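Local coordinates for ginlfy protein (Ginkgo biloba, PDB 4UDE), which probably acts in the nucleus as a DNA-binding transcription factor of the FLO/LFY family, this chain being its SAM oligomerization domain, at residues E7-E12 against L25-V29. Residues are numbered along the deposited sequence.
Sequences ELSSLE and LTKMV
In the SAM domain of this LEAFY protein, a five-helix bundle, the first two helices, 2-15 and 22-30, pack against each other through residues 7-12 and 25-29. Both segments are regular alpha-helix, with phi/psi near -62/-44 and i+4 to i backbone hydrogen bonds such as Glu-12 N to Leu-8 O, 2.8 Å. Their axes approach to 9.5 Å at 128°, an oblique antiparallel crossing, and the register pairs Leu-8 with Val-29 (CA-CA 6.1 Å) and Leu-11 with Leu-25 (6.6 Å).

The contact is apolar and buries 355 Å². Leu-11 (chi1 m, chi2 t) points across, its CD1 3.8 Å from both Met-28 CB and Val-29 CG2, while its CB lies 4.1 Å from Leu-25 CD2. Leu-8 starts sideways, but its t,p rotamer brings CD1 to 3.8 Å from Leu-25 CB. Beyond the pair, Leu-38 of helix 35-39 touches both Leu-11 and Met-28, and Phe-15 touches Leu-25 and Met-28, so the interface forms part of the bundle's hydrophobic core.

The two glutamates contribute carbon: Glu-12 CG sits 3.8 Å from Leu-25 CD1, and Glu-7, its carboxylate turned off from the interface, places CB 4.1 Å from Val-29 CG1. The tightest approach is backbone to side chain, Leu-8 CA to Val-29 CG2 at 3.6 Å.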
ATOM      1  N   GLU A   7      -6.066 -10.925  -1.052  1.00 32.77           N
ATOM      2  CA  GLU A   7      -5.330  -9.760  -0.540  1.00 32.38           C
ATOM      3  C   GLU A   7      -4.487  -9.096  -1.611  1.00 33.75           C
ATOM      4  O   GLU A   7      -4.473  -7.871  -1.693  1.00 31.20           O
ATOM      5  CB  GLU A   7      -4.482 -10.105   0.696  1.00 34.10           C
ATOM      6  CG  GLU A   7      -5.262 -10.524   1.936  1.00 46.95           C
ATOM      7  CD  GLU A   7      -6.655  -9.947   2.150  1.00 81.32           C
ATOM      8  OE1 GLU A   7      -6.784  -8.704   2.247  1.00 59.14           O
ATOM      9  OE2 GLU A   7      -7.616 -10.747   2.238  1.00 88.80           O
ATOM     10  N   LEU A   8      -3.838  -9.895  -2.466  1.00 31.66           N
ATOM     11  CA  LEU A   8      -3.022  -9.347  -3.539  1.00 33.35           C
ATOM     12  C   LEU A   8      -3.890  -8.563  -4.528  1.00 36.13           C
ATOM     13  O   LEU A   8      -3.514  -7.443  -4.894  1.00 36.83           O
ATOM     14  CB  LEU A   8      -2.152 -10.427  -4.222  1.00 34.03           C
ATOM     15  CG  LEU A   8      -1.342  -9.991  -5.447  1.00 39.88           C
ATOM     16  CD1 LEU A   8      -0.240  -9.007  -5.075  1.00 40.24           C
ATOM     17  CD2 LEU A   8      -0.741 -11.186  -6.147  1.00 43.99           C
ATOM     18  N   SER A   9      -5.074  -9.113  -4.887  1.00 30.42           N
ATOM     19  CA  SER A   9      -6.023  -8.452  -5.778  1.00 30.08           C
ATOM     20  C   SER A   9      -6.469  -7.136  -5.153  1.00 31.30           C
ATOM     21  O   SER A   9      -6.489  -6.129  -5.841  1.00 30.88           O
ATOM     22  CB  SER A   9      -7.239  -9.336  -6.046  1.00 33.49           C
ATOM     23  OG  SER A   9      -6.941 -10.337  -6.999  1.00 52.33           O
ATOM     24  N   SER A  10      -6.803  -7.149  -3.850  1.00 26.94           N
ATOM     25  CA  SER A  10      -7.203  -5.954  -3.093  1.00 26.41           C
ATOM     26  C   SER A  10      -6.144  -4.870  -3.187  1.00 27.40           C
ATOM     27  O   SER A  10      -6.491  -3.744  -3.496  1.00 27.21           O
ATOM     28  CB  SER A  10      -7.449  -6.291  -1.628  1.00 28.20           C
ATOM     29  OG  SER A  10      -8.643  -7.034  -1.518  1.00 37.92           O
ATOM     30  N   LEU A  11      -4.868  -5.214  -2.948  1.00 23.57           N
ATOM     31  CA  LEU A  11      -3.780  -4.241  -3.013  1.00 24.66           C
ATOM     32  C   LEU A  11      -3.517  -3.750  -4.442  1.00 33.13           C
ATOM     33  O   LEU A  11      -3.255  -2.556  -4.628  1.00 33.88           O
ATOM     34  CB  LEU A  11      -2.492  -4.746  -2.320  1.00 24.21           C
ATOM     35  CG  LEU A  11      -2.560  -5.059  -0.791  1.00 27.62           C
ATOM     36  CD1 LEU A  11      -1.160  -5.286  -0.234  1.00 28.09           C
ATOM     37  CD2 LEU A  11      -3.193  -3.938   0.005  1.00 24.01           C
ATOM     38  N   GLU A  12      -3.615  -4.660  -5.451  1.00 30.56           N
ATOM     39  CA  GLU A  12      -3.451  -4.320  -6.875  1.00 30.27           C
ATOM     40  C   GLU A  12      -4.452  -3.243  -7.231  1.00 33.85           C
ATOM     41  O   GLU A  12      -4.080  -2.272  -7.879  1.00 33.53           O
ATOM     42  CB  GLU A  12      -3.699  -5.538  -7.779  1.00 31.14           C
ATOM     43  CG  GLU A  12      -2.484  -6.413  -8.008  1.00 43.55           C
ATOM     44  CD  GLU A  12      -2.724  -7.710  -8.765  1.00 69.42           C
ATOM     45  OE1 GLU A  12      -3.866  -7.954  -9.220  1.00 64.11           O
ATOM     46  OE2 GLU A  12      -1.762  -8.501  -8.883  1.00 75.25           O
ATOM     47  N   LEU A  25       4.004  -5.225  -3.987  1.00 29.27           N
ATOM     48  CA  LEU A  25       2.660  -5.697  -3.603  1.00 30.10           C
ATOM     49  C   LEU A  25       2.723  -7.049  -2.925  1.00 33.53           C
ATOM     50  O   LEU A  25       2.104  -7.244  -1.875  1.00 32.94           O
ATOM     51  CB  LEU A  25       1.691  -5.741  -4.813  1.00 30.35           C
ATOM     52  CG  LEU A  25       1.404  -4.393  -5.473  1.00 37.01           C
ATOM     53  CD1 LEU A  25       0.613  -4.555  -6.762  1.00 36.57           C
ATOM     54  CD2 LEU A  25       0.694  -3.451  -4.512  1.00 41.10           C
ATOM     55  N   THR A  26       3.493  -7.970  -3.528  1.00 29.40           N
ATOM     56  CA  THR A  26       3.750  -9.331  -3.054  1.00 29.04           C
ATOM     57  C   THR A  26       4.331  -9.277  -1.636  1.00 30.19           C
ATOM     58  O   THR A  26       3.869 -10.014  -0.771  1.00 30.62           O
ATOM     59  CB  THR A  26       4.655 -10.057  -4.082  1.00 39.92           C
ATOM     60  OG1 THR A  26       3.824 -10.574  -5.119  1.00 46.13           O
ATOM     61  CG2 THR A  26       5.436 -11.185  -3.487  1.00 43.09           C
ATOM     62  N   LYS A  27       5.323  -8.412  -1.404  1.00 25.01           N
ATOM     63  CA  LYS A  27       5.914  -8.298  -0.090  1.00 26.45           C
ATOM     64  C   LYS A  27       4.925  -7.734   0.946  1.00 30.95           C
ATOM     65  O   LYS A  27       4.876  -8.241   2.059  1.00 31.19           O
ATOM     66  CB  LYS A  27       7.228  -7.493  -0.134  1.00 29.02           C
ATOM     67  CG  LYS A  27       8.027  -7.549   1.179  1.00 33.32           C
ATOM     68  CD  LYS A  27       8.373  -8.947   1.699  1.00 39.19           C
ATOM     69  CE  LYS A  27       9.404  -9.662   0.861  1.00 45.37           C
ATOM     70  NZ  LYS A  27       9.664 -11.032   1.378  1.00 54.32           N
ATOM     71  N   MET A  28       4.127  -6.731   0.574  1.00 27.15           N
ATOM     72  CA  MET A  28       3.111  -6.138   1.467  1.00 27.61           C
ATOM     73  C   MET A  28       2.047  -7.171   1.904  1.00 30.64           C
ATOM     74  O   MET A  28       1.699  -7.213   3.076  1.00 28.97           O
ATOM     75  CB  MET A  28       2.476  -4.901   0.824  1.00 29.34           C
ATOM     76  CG  MET A  28       3.449  -3.747   0.669  1.00 32.36           C
ATOM     77  SD  MET A  28       2.703  -2.312  -0.146  1.00 36.99           S
ATOM     78  CE  MET A  28       1.657  -1.720   1.188  1.00 34.90           C
ATOM     79  N   VAL A  29       1.609  -8.055   0.986  1.00 28.80           N
ATOM     80  CA  VAL A  29       0.651  -9.141   1.278  1.00 29.72           C
ATOM     81  C   VAL A  29       1.275 -10.108   2.300  1.00 35.28           C
ATOM     82  O   VAL A  29       0.634 -10.463   3.287  1.00 34.70           O
ATOM     83  CB  VAL A  29       0.240  -9.894  -0.020  1.00 34.24           C
ATOM     84  CG1 VAL A  29      -0.566 -11.163   0.288  1.00 34.04           C
ATOM     85  CG2 VAL A  29      -0.544  -8.977  -0.945  1.00 34.24           C
TER